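Local coordinates for protein transcription initiation factor tfiid subunit 72/90-100 KDA (Encephalitozoon cuniculi, PDB 2J4B) that is probably needed for regulated RNA polymerase II transcription as the TAF5 subunit of TFIID and SAGA, this chain being its N-terminal domain, at residues 97-102 with 129-134; 11-16 with 59-64; 37-42 with 73-78. All blocks are in the same frame, centred on the assembly; numbering follows the deposited sequence.

Interaction 1. Residues 97-102 with 129-134; sequences KYHLSM and HLDIKV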
loop_
_atom_site.group_PDB
_atom_site.type_symbol
_atom_site.label_atom_id
_atom_site.label_comp_id
_atom_site.label_asym_id
_atom_site.label_seq_id
_atom_site.Cartn_x
_atom_site.Cartn_y
_atom_site.Cartn_z
ATOM N N LYS A 97 -2.405 -0.949 -12.520
ATOM C CA LYS A 97 -1.526 -1.781 -11.733
ATOM C C LYS A 97 -0.215 -1.113 -11.373
ATOM O O LYS A 97 0.460 -0.533 -12.221
ATOM C CB LYS A 97 -1.294 -3.126 -12.427
ATOM C CG LYS A 97 -2.372 -4.114 -12.053
ATOM C CD LYS A 97 -2.272 -5.407 -12.790
ATOM C CE LYS A 97 -3.552 -6.219 -12.582
ATOM N NZ LYS A 97 -3.888 -6.310 -11.119
ATOM N N TYR A 98 0.118 -1.182 -10.085
ATOM C CA TYR A 98 1.399 -0.682 -9.583
ATOM C C TYR A 98 2.390 -1.846 -9.569
ATOM O O TYR A 98 2.106 -2.924 -9.039
ATOM C CB TYR A 98 1.233 -0.062 -8.192
ATOM C CG TYR A 98 2.444 0.706 -7.700
ATOM C CD1 TYR A 98 3.523 0.044 -7.135
ATOM C CD2 TYR A 98 2.498 2.092 -7.779
ATOM C CE1 TYR A 98 4.616 0.722 -6.688
ATOM C CE2 TYR A 98 3.604 2.784 -7.321
ATOM C CZ TYR A 98 4.653 2.086 -6.769
ATOM O OH TYR A 98 5.758 2.747 -6.296
ATOM N N HIS A 99 3.543 -1.601 -10.182
ATOM C CA HIS A 99 4.570 -2.593 -10.417
ATOM C C HIS A 99 5.639 -2.582 -9.328
ATOM O O HIS A 99 6.135 -1.517 -8.952
ATOM C CB HIS A 99 5.233 -2.322 -11.752
ATOM C CG HIS A 99 4.379 -2.661 -12.936
ATOM N ND1 HIS A 99 3.312 -1.882 -13.333
ATOM C CD2 HIS A 99 4.454 -3.680 -13.826
ATOM C CE1 HIS A 99 2.752 -2.421 -14.401
ATOM N NE2 HIS A 99 3.426 -3.512 -14.719
ATOM N N LEU A 100 5.977 -3.776 -8.822
ATOM C CA LEU A 100 7.044 -3.962 -7.844
ATOM C C LEU A 100 7.921 -5.122 -8.327
ATOM O O LEU A 100 7.479 -5.950 -9.120
ATOM C CB LEU A 100 6.466 -4.288 -6.463
ATOM C CG LEU A 100 5.535 -3.266 -5.777
ATOM C CD1 LEU A 100 4.653 -3.920 -4.757
ATOM C CD2 LEU A 100 6.299 -2.102 -5.133
ATOM N N SER A 101 9.170 -5.165 -7.876
ATOM C CA SER A 101 10.027 -6.311 -8.133
ATOM C C SER A 101 10.503 -6.851 -6.803
ATOM O O SER A 101 10.809 -6.078 -5.891
ATOM C CB SER A 101 11.222 -5.914 -8.996
ATOM O OG SER A 101 12.192 -5.219 -8.221
ATOM N N MET A 102 10.542 -8.172 -6.694
ATOM C CA MET A 102 10.920 -8.865 -5.456
ATOM C C MET A 102 11.744 -10.104 -5.748
ATOM O O MET A 102 11.529 -10.751 -6.761
ATOM C CB MET A 102 9.673 -9.344 -4.713
ATOM C CG MET A 102 8.879 -8.265 -4.106
ATOM S SD MET A 102 7.739 -8.856 -2.854
ATOM C CE MET A 102 6.813 -7.331 -2.641
ATOM N N HIS A 129 -4.407 -5.136 -7.590
ATOM C CA HIS A 129 -3.817 -3.833 -7.833
ATOM C C HIS A 129 -2.311 -3.836 -8.034
ATOM O O HIS A 129 -1.775 -2.868 -8.583
ATOM C CB HIS A 129 -4.193 -2.876 -6.703
ATOM C CG HIS A 129 -5.661 -2.567 -6.652
ATOM N ND1 HIS A 129 -6.361 -2.102 -7.744
ATOM C CD2 HIS A 129 -6.560 -2.669 -5.646
ATOM C CE1 HIS A 129 -7.625 -1.930 -7.414
ATOM N NE2 HIS A 129 -7.774 -2.262 -6.145
ATOM N N LEU A 130 -1.632 -4.909 -7.630
ATOM C CA LEU A 130 -0.185 -4.931 -7.690
ATOM C C LEU A 130 0.324 -5.919 -8.708
ATOM O O LEU A 130 -0.222 -6.988 -8.880
ATOM C CB LEU A 130 0.430 -5.254 -6.332
ATOM C CG LEU A 130 0.159 -4.254 -5.224
ATOM C CD1 LEU A 130 0.998 -4.576 -4.007
ATOM C CD2 LEU A 130 0.437 -2.872 -5.744
ATOM N N ASP A 131 1.402 -5.539 -9.375
ATOM C CA ASP A 131 1.968 -6.348 -10.412
ATOM C C ASP A 131 3.387 -6.687 -10.019
ATOM O O ASP A 131 4.318 -5.932 -10.332
ATOM C CB ASP A 131 1.937 -5.564 -11.709
ATOM C CG ASP A 131 2.303 -6.390 -12.865
ATOM O OD1 ASP A 131 2.909 -7.453 -12.627
ATOM O OD2 ASP A 131 1.974 -5.986 -14.003
ATOM N N ILE A 132 3.550 -7.814 -9.314
ATOM C CA ILE A 132 4.830 -8.174 -8.709
ATOM C C ILE A 132 5.612 -9.137 -9.616
ATOM O O ILE A 132 5.165 -10.241 -9.880
ATOM C CB ILE A 132 4.646 -8.828 -7.320
ATOM C CG1 ILE A 132 3.808 -7.928 -6.393
ATOM C CG2 ILE A 132 6.003 -9.141 -6.676
ATOM C CD1 ILE A 132 3.510 -8.542 -4.983
ATOM N N LYS A 133 6.772 -8.696 -10.095
ATOM C CA LYS A 133 7.708 -9.568 -10.774
ATOM C C LYS A 133 8.618 -10.274 -9.780
ATOM O O LYS A 133 9.449 -9.631 -9.131
ATOM C CB LYS A 133 8.562 -8.780 -11.747
ATOM C CG LYS A 133 9.624 -9.653 -12.420
ATOM C CD LYS A 133 10.319 -8.925 -13.527
ATOM C CE LYS A 133 11.688 -9.502 -13.746
ATOM N NZ LYS A 133 11.629 -10.969 -13.822
ATOM N N VAL A 134 8.485 -11.598 -9.676
ATOM C CA VAL A 134 9.249 -12.374 -8.687
ATOM C C VAL A 134 10.509 -12.908 -9.350
ATOM O O VAL A 134 10.435 -13.785 -10.208
ATOM C CB VAL A 134 8.409 -13.532 -8.085
ATOM C CG1 VAL A 134 9.231 -14.367 -7.092
ATOM C CG2 VAL A 134 7.150 -12.999 -7.425
#
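A two-stranded parallel sheet brings Y98 to M102 alongside L130 to V134, with H99 and D131 the closest pair at 4.6 Å between their CA atoms. The backbone bonds alternate as parallel pairing demands. Y98 N donates to H129 O, and Y98 O accepts from D131 N at 2.7 Å. L100 N then bonds to D131 O and L100 O takes K133 N, while M102 N reaches K133 O at 3.0 Å. Y98 and L100 thus use both their N-H and C=O groups on residues flanking their partners.

The strands lie 27 residues apart in the chain. Their connection runs through helices 104-116 and 120-129, a crossover that carries the chain back to start the second strand in the same direction, straight from the end of helix 120-129.

Residues alternate between the faces of the sheet. On one, L100 CD1 packs on L130 CD1 at 3.8 Å, Y98 CB touches L130 CD2, and M102 CG rests 4.0 Å from I132 CG2. On this apolar side L33 lies against both L100 and L130, P36 against Y98 and L130, and L110 of helix 104-116 against M102.

On the other face H99 and D131 run side by side. D131 CB sits over the centre of the H99 imidazole, 3.9 Å from the centroid and 13° off the ring normal, a CH-pi contact. D131 CG, anti to the backbone N (chi1 -171°), carries the carboxylate alongside the ring. The carboxylate plane is turned 34° from the ring, and although D131 OD2 comes within 3.0 Å of H99 NE2, the angle is too poor for a hydrogen bond. Near the start of the sheet K97 lays its CG against H129 O at 3.7 Å, while its NZ bonds to Q128 O in the preceding helix.

Interaction 2. Residues 11-16 with 59-64; sequences SYVSLK and EKYRGD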
loop_
_atom_site.group_PDB
_atom_site.type_symbol
_atom_site.label_atom_id
_atom_site.label_comp_id
_atom_site.label_asym_id
_atom_site.label_seq_id
_atom_site.Cartn_x
_atom_site.Cartn_y
_atom_site.Cartn_z
ATOM N N SER A 11 -4.001 -3.595 9.628
ATOM C CA SER A 11 -3.273 -4.546 8.796
ATOM C C SER A 11 -2.030 -3.906 8.194
ATOM O O SER A 11 -0.992 -4.558 8.047
ATOM C CB SER A 11 -4.174 -5.087 7.675
ATOM O OG SER A 11 -5.319 -5.742 8.201
ATOM N N TYR A 12 -2.145 -2.632 7.844
ATOM C CA TYR A 12 -1.019 -1.870 7.345
ATOM C C TYR A 12 0.094 -1.796 8.389
ATOM O O TYR A 12 1.239 -2.141 8.107
ATOM C CB TYR A 12 -1.479 -0.465 6.966
ATOM C CG TYR A 12 -0.366 0.433 6.484
ATOM C CD1 TYR A 12 -0.028 0.483 5.141
ATOM C CD2 TYR A 12 0.335 1.235 7.368
ATOM C CE1 TYR A 12 0.982 1.293 4.691
ATOM C CE2 TYR A 12 1.349 2.052 6.929
ATOM C CZ TYR A 12 1.668 2.082 5.591
ATOM O OH TYR A 12 2.681 2.900 5.145
ATOM N N VAL A 13 -0.251 -1.345 9.590
ATOM C CA VAL A 13 0.685 -1.300 10.716
ATOM C C VAL A 13 1.351 -2.645 11.018
ATOM O O VAL A 13 2.562 -2.724 11.179
ATOM C CB VAL A 13 -0.030 -0.836 12.012
ATOM C CG1 VAL A 13 0.924 -0.905 13.197
ATOM C CG2 VAL A 13 -0.604 0.586 11.843
ATOM N N SER A 14 0.548 -3.696 11.118
ATOM C CA SER A 14 1.046 -5.028 11.464
ATOM C C SER A 14 2.016 -5.568 10.392
ATOM O O SER A 14 3.015 -6.228 10.714
ATOM C CB SER A 14 -0.139 -5.976 11.672
ATOM O OG SER A 14 0.155 -7.285 11.222
ATOM N N LEU A 15 1.724 -5.269 9.129
ATOM C CA LEU A 15 2.665 -5.511 8.041
ATOM C C LEU A 15 3.904 -4.634 8.176
ATOM O O LEU A 15 5.024 -5.116 8.122
ATOM C CB LEU A 15 2.002 -5.247 6.698
ATOM C CG LEU A 15 2.919 -5.341 5.474
ATOM C CD1 LEU A 15 3.589 -6.710 5.359
ATOM C CD2 LEU A 15 2.120 -4.986 4.230
ATOM N N LYS A 16 3.701 -3.338 8.353
ATOM C CA LYS A 16 4.811 -2.412 8.561
ATOM C C LYS A 16 5.759 -2.884 9.668
ATOM O O LYS A 16 6.971 -2.852 9.499
ATOM C CB LYS A 16 4.278 -1.024 8.895
ATOM C CG LYS A 16 5.348 0.038 9.056
ATOM C CD LYS A 16 4.730 1.388 9.397
ATOM C CE LYS A 16 5.746 2.312 10.016
ATOM N NZ LYS A 16 5.112 3.529 10.575
ATOM N N GLU A 59 -1.934 11.416 7.060
ATOM C CA GLU A 59 -1.006 12.263 7.795
ATOM C C GLU A 59 -0.075 11.468 8.704
ATOM O O GLU A 59 1.079 11.844 8.886
ATOM C CB GLU A 59 -1.779 13.291 8.633
ATOM C CG GLU A 59 -2.536 14.327 7.822
ATOM C CD GLU A 59 -1.649 15.091 6.856
ATOM O OE1 GLU A 59 -0.539 15.505 7.251
ATOM O OE2 GLU A 59 -2.071 15.282 5.692
ATOM N N LYS A 60 -0.577 10.381 9.277
ATOM C CA LYS A 60 0.184 9.616 10.251
ATOM C C LYS A 60 1.342 8.881 9.598
ATOM O O LYS A 60 2.470 8.966 10.069
ATOM C CB LYS A 60 -0.724 8.628 10.981
ATOM C CG LYS A 60 -0.001 7.780 12.023
ATOM C CD LYS A 60 -0.951 6.883 12.805
ATOM C CE LYS A 60 -1.733 7.655 13.843
ATOM N NZ LYS A 60 -2.904 8.369 13.250
ATOM N N TYR A 61 1.070 8.185 8.495
ATOM C CA TYR A 61 2.074 7.343 7.857
ATOM C C TYR A 61 2.669 7.910 6.562
ATOM O O TYR A 61 3.406 7.206 5.881
ATOM C CB TYR A 61 1.491 5.954 7.576
ATOM C CG TYR A 61 0.859 5.304 8.781
ATOM C CD1 TYR A 61 1.639 4.766 9.797
ATOM C CD2 TYR A 61 -0.520 5.227 8.902
ATOM C CE1 TYR A 61 1.059 4.182 10.907
ATOM C CE2 TYR A 61 -1.111 4.647 10.006
ATOM C CZ TYR A 61 -0.321 4.124 11.003
ATOM O OH TYR A 61 -0.936 3.560 12.101
ATOM N N ARG A 62 2.380 9.164 6.225
ATOM C CA ARG A 62 2.930 9.763 4.999
ATOM C C ARG A 62 4.451 9.953 5.015
ATOM O O ARG A 62 5.065 10.058 3.953
ATOM C CB ARG A 62 2.273 11.111 4.693
ATOM C CG ARG A 62 2.641 12.232 5.644
ATOM C CD ARG A 62 1.826 13.474 5.351
ATOM N NE ARG A 62 2.270 14.170 4.142
ATOM C CZ ARG A 62 1.657 15.227 3.625
ATOM N NH1 ARG A 62 0.577 15.697 4.211
ATOM N NH2 ARG A 62 2.119 15.811 2.529
ATOM N N GLY A 63 5.047 10.004 6.207
ATOM C CA GLY A 63 6.494 10.178 6.349
ATOM C C GLY A 63 7.236 8.853 6.404
ATOM O O GLY A 63 8.448 8.814 6.641
ATOM N N ASP A 64 6.508 7.760 6.190
ATOM C CA ASP A 64 7.119 6.436 6.171
ATOM C C ASP A 64 7.639 6.109 4.773
ATOM O O ASP A 64 8.301 5.092 4.560
ATOM C CB ASP A 64 6.112 5.384 6.603
ATOM C CG ASP A 64 5.675 5.551 8.044
ATOM O OD1 ASP A 64 6.075 6.540 8.692
ATOM O OD2 ASP A 64 4.914 4.693 8.534
#
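Y12 and Y61 make the aromatic part of this contact, their side chains sliding past each other in opposite directions. The ring planes are 54° apart and the centroids 5.2 Å, so the pair is oblique. Y12 CE2 lies over one face of the Y61 ring, displaced toward its rim and 3.8 Å from CG; K60 CG covers the opposite face over its centre. CG of Y12 is anti to the backbone N (chi1 178°); the ring is met edge-to-face by F57, and its hydroxyl bonds to H65 NE2.

Both segments belong to the all-helical part of the TAF5 N-terminal domain. Here helix 8-21 packs beside the C-terminal region of helix 51-61 and the residues that follow it, and F38 and I41 of helix 34-47 also touch Y12.

Apolar contact comes from V13, whose side chain crosses that of Y61 at about a right angle and places CG2 3.6 Å from CZ. The approach of the same methyl to Y61 OH is tight enough to be doubtful in detail.

The charged part is a salt bridge between K16 NZ and D64 OD2, whose modelled separation of 2.4 Å is too short to be trusted. The lysine is extended and crosses the aspartate at about a right angle; its NZ also lies at the edge of the Y61 ring, near the ring plane and 3.8 Å from CD1.

Interaction 3. Residues 37-42 with 73-78; sequences LFIHIY and KQFESI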
loop_
_atom_site.group_PDB
_atom_site.type_symbol
_atom_site.label_atom_id
_atom_site.label_comp_id
_atom_site.label_asym_id
_atom_site.label_seq_id
_atom_site.Cartn_x
_atom_site.Cartn_y
_atom_site.Cartn_z
ATOM N N LEU A 37 0.148 0.220 -1.090
ATOM C CA LEU A 37 -0.830 -0.212 -0.105
ATOM C C LEU A 37 -1.414 0.985 0.665
ATOM O O LEU A 37 -2.624 1.066 0.888
ATOM C CB LEU A 37 -0.180 -1.173 0.879
ATOM C CG LEU A 37 -1.073 -1.667 2.021
ATOM C CD1 LEU A 37 -2.489 -2.104 1.544
ATOM C CD2 LEU A 37 -0.333 -2.815 2.762
ATOM N N PHE A 38 -0.526 1.892 1.070
ATOM C CA PHE A 38 -0.876 3.126 1.769
ATOM C C PHE A 38 -1.883 3.999 1.018
ATOM O O PHE A 38 -2.903 4.398 1.561
ATOM C CB PHE A 38 0.402 3.925 2.013
ATOM C CG PHE A 38 0.182 5.326 2.482
ATOM C CD1 PHE A 38 -0.134 5.589 3.804
ATOM C CD2 PHE A 38 0.356 6.394 1.615
ATOM C CE1 PHE A 38 -0.293 6.903 4.250
ATOM C CE2 PHE A 38 0.213 7.715 2.051
ATOM C CZ PHE A 38 -0.114 7.963 3.366
ATOM N N ILE A 39 -1.577 4.301 -0.231
ATOM C CA ILE A 39 -2.472 5.102 -1.059
ATOM C C ILE A 39 -3.786 4.366 -1.177
ATOM O O ILE A 39 -4.855 4.952 -1.035
ATOM C CB ILE A 39 -1.873 5.341 -2.468
ATOM C CG1 ILE A 39 -0.639 6.251 -2.367
ATOM C CG2 ILE A 39 -2.911 5.956 -3.409
ATOM C CD1 ILE A 39 -0.905 7.587 -1.692
ATOM N N HIS A 40 -3.703 3.061 -1.412
ATOM C CA HIS A 40 -4.904 2.274 -1.631
ATOM C C HIS A 40 -5.829 2.281 -0.420
ATOM O O HIS A 40 -7.047 2.289 -0.576
ATOM C CB HIS A 40 -4.564 0.844 -2.057
ATOM C CG HIS A 40 -4.434 0.681 -3.533
ATOM N ND1 HIS A 40 -5.472 0.934 -4.401
ATOM C CD2 HIS A 40 -3.386 0.302 -4.300
ATOM C CE1 HIS A 40 -5.074 0.708 -5.639
ATOM N NE2 HIS A 40 -3.808 0.325 -5.605
ATOM N N ILE A 41 -5.262 2.237 0.775
ATOM C CA ILE A 41 -6.063 2.380 2.002
ATOM C C ILE A 41 -6.720 3.768 2.110
ATOM O O ILE A 41 -7.903 3.892 2.436
ATOM C CB ILE A 41 -5.200 2.092 3.257
ATOM C CG1 ILE A 41 -4.806 0.598 3.266
ATOM C CG2 ILE A 41 -5.939 2.482 4.525
ATOM C CD1 ILE A 41 -3.721 0.257 4.266
ATOM N N TYR A 42 -5.944 4.801 1.813
ATOM C CA TYR A 42 -6.435 6.165 1.757
ATOM C C TYR A 42 -7.604 6.324 0.784
ATOM O O TYR A 42 -8.632 6.895 1.124
ATOM C CB TYR A 42 -5.295 7.060 1.323
ATOM C CG TYR A 42 -5.581 8.543 1.307
ATOM C CD1 TYR A 42 -5.842 9.238 2.493
ATOM C CD2 TYR A 42 -5.532 9.265 0.117
ATOM C CE1 TYR A 42 -6.074 10.601 2.491
ATOM C CE2 TYR A 42 -5.767 10.643 0.109
ATOM C CZ TYR A 42 -6.034 11.297 1.307
ATOM O OH TYR A 42 -6.267 12.650 1.319
ATOM N N LYS A 73 2.312 14.806 -1.785
ATOM C CA LYS A 73 1.701 16.133 -1.739
ATOM C C LYS A 73 0.680 16.355 -2.852
ATOM O O LYS A 73 -0.179 17.222 -2.731
ATOM C CB LYS A 73 2.768 17.231 -1.779
ATOM C CG LYS A 73 2.208 18.623 -1.478
ATOM C CD LYS A 73 3.269 19.704 -1.597
ATOM C CE LYS A 73 2.659 21.071 -1.363
ATOM N NZ LYS A 73 1.460 21.297 -2.236
ATOM N N GLN A 74 0.757 15.587 -3.933
ATOM C CA GLN A 74 -0.326 15.594 -4.919
ATOM C C GLN A 74 -1.600 14.984 -4.319
ATOM O O GLN A 74 -2.699 15.506 -4.518
ATOM C CB GLN A 74 0.070 14.841 -6.191
ATOM C CG GLN A 74 0.673 15.712 -7.297
ATOM C CD GLN A 74 0.872 14.934 -8.592
ATOM O OE1 GLN A 74 1.794 14.133 -8.708
ATOM N NE2 GLN A 74 -0.010 15.155 -9.561
ATOM N N PHE A 75 -1.454 13.897 -3.568
ATOM C CA PHE A 75 -2.605 13.218 -2.964
ATOM C C PHE A 75 -3.159 13.942 -1.735
ATOM O O PHE A 75 -4.329 13.819 -1.421
ATOM C CB PHE A 75 -2.243 11.798 -2.557
ATOM C CG PHE A 75 -1.906 10.904 -3.705
ATOM C CD1 PHE A 75 -2.856 10.576 -4.649
ATOM C CD2 PHE A 75 -0.652 10.348 -3.820
ATOM C CE1 PHE A 75 -2.540 9.721 -5.689
ATOM C CE2 PHE A 75 -0.351 9.515 -4.853
ATOM C CZ PHE A 75 -1.291 9.201 -5.785
ATOM N N GLU A 76 -2.308 14.673 -1.033
ATOM C CA GLU A 76 -2.734 15.461 0.126
ATOM C C GLU A 76 -4.041 16.239 -0.107
ATOM O O GLU A 76 -4.868 16.333 0.794
ATOM C CB GLU A 76 -1.611 16.425 0.523
ATOM C CG GLU A 76 -2.042 17.596 1.384
ATOM C CD GLU A 76 -1.016 18.711 1.383
ATOM O OE1 GLU A 76 0.138 18.456 1.801
ATOM O OE2 GLU A 76 -1.368 19.838 0.966
ATOM N N SER A 77 -4.221 16.784 -1.313
ATOM C CA SER A 77 -5.388 17.610 -1.638
ATOM C C SER A 77 -6.587 16.802 -2.114
ATOM O O SER A 77 -7.617 17.376 -2.441
ATOM C CB SER A 77 -5.035 18.653 -2.720
ATOM O OG SER A 77 -5.176 18.128 -4.045
ATOM N N ILE A 78 -6.453 15.480 -2.162
ATOM C CA ILE A 78 -7.532 14.597 -2.602
ATOM C C ILE A 78 -8.293 14.007 -1.412
ATOM O O ILE A 78 -7.825 13.040 -0.816
ATOM C CB ILE A 78 -6.956 13.436 -3.422
ATOM C CG1 ILE A 78 -6.275 13.969 -4.678
ATOM C CG2 ILE A 78 -8.046 12.425 -3.810
ATOM C CD1 ILE A 78 -5.564 12.896 -5.447
HETATM O O HOH W 1 -4.977 14.419 3.122
#
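I39 and F75 form the nearest backbone pair, their CA atoms 8.3 Å apart, where helix 34-47 passes the end region of helix 69-75 and the chain turns away through a type I beta turn from F75 to I78, closed by the bond from I78 N to F75 O. Within the helical part of the TAF5 N-terminal domain, the contact joins helix 34-47 to the region of helix 69-75 and this turn.

The apolar half of the contact is I39 against F75. The two side chains cross at about a right angle, and I39 CD1 makes the nearest approach, 3.5 Å from F75 CD2 and 3.7 Å from CE2, with I39 CG2 over a face of the ring. F75 CG is placed anti to its carbonyl carbon (chi1 -65°), and from there the ring meets I39. Other aromatic groups complete this cluster: F89 of helix 88-95 meets F75 edge-to-face, and F43 and F58 also touch it.

One helical turn further along, Y42 reaches the backbone of the turn. Y42 OH lies 2.7 Å from I78 O, a weak hydrogen bond that remains tentative because the one proton could serve another acceptor nearby. I78 O also lies 3.3 Å from both CE2 and CZ of Y42. A water 2.8 Å from Y42 OH donates to E76 O at 3.0 Å, linking the tyrosine to a second carbonyl of the same turn. F75 O is a more distant neighbour, 3.6 Å from Y42 OH, and is already engaged by I78 N.

The contact therefore combines an apolar and a polar half in a largely buried setting. In the type I turn from F75 to I78, the water gives E76 O a donor and the phenol of Y42 is probably, if weakly, a partner for I78 O, while the I39 and F75 side chains pack beside them.

Helix 34-47 lies between the other elements and joins the three contacts. Interactions 2 and 3 are the nearer pair, their centres 12 Å apart and their segments alternating along the chain: Y12 CB packs on I41 CD1 at 3.6 Å, L15 CD2 on L37 CD2 at 3.6 Å, and a long, weak ion pair joins R62 NH2 to E76 OE1. Interaction 1 comes later in the chain, its centre 19 Å from each of the others. It meets interaction 3 through the stacked rings of H129 and H40, but stays about 8 Å from interaction 2 at the nearest atoms, on the opposite side of the chain's centre.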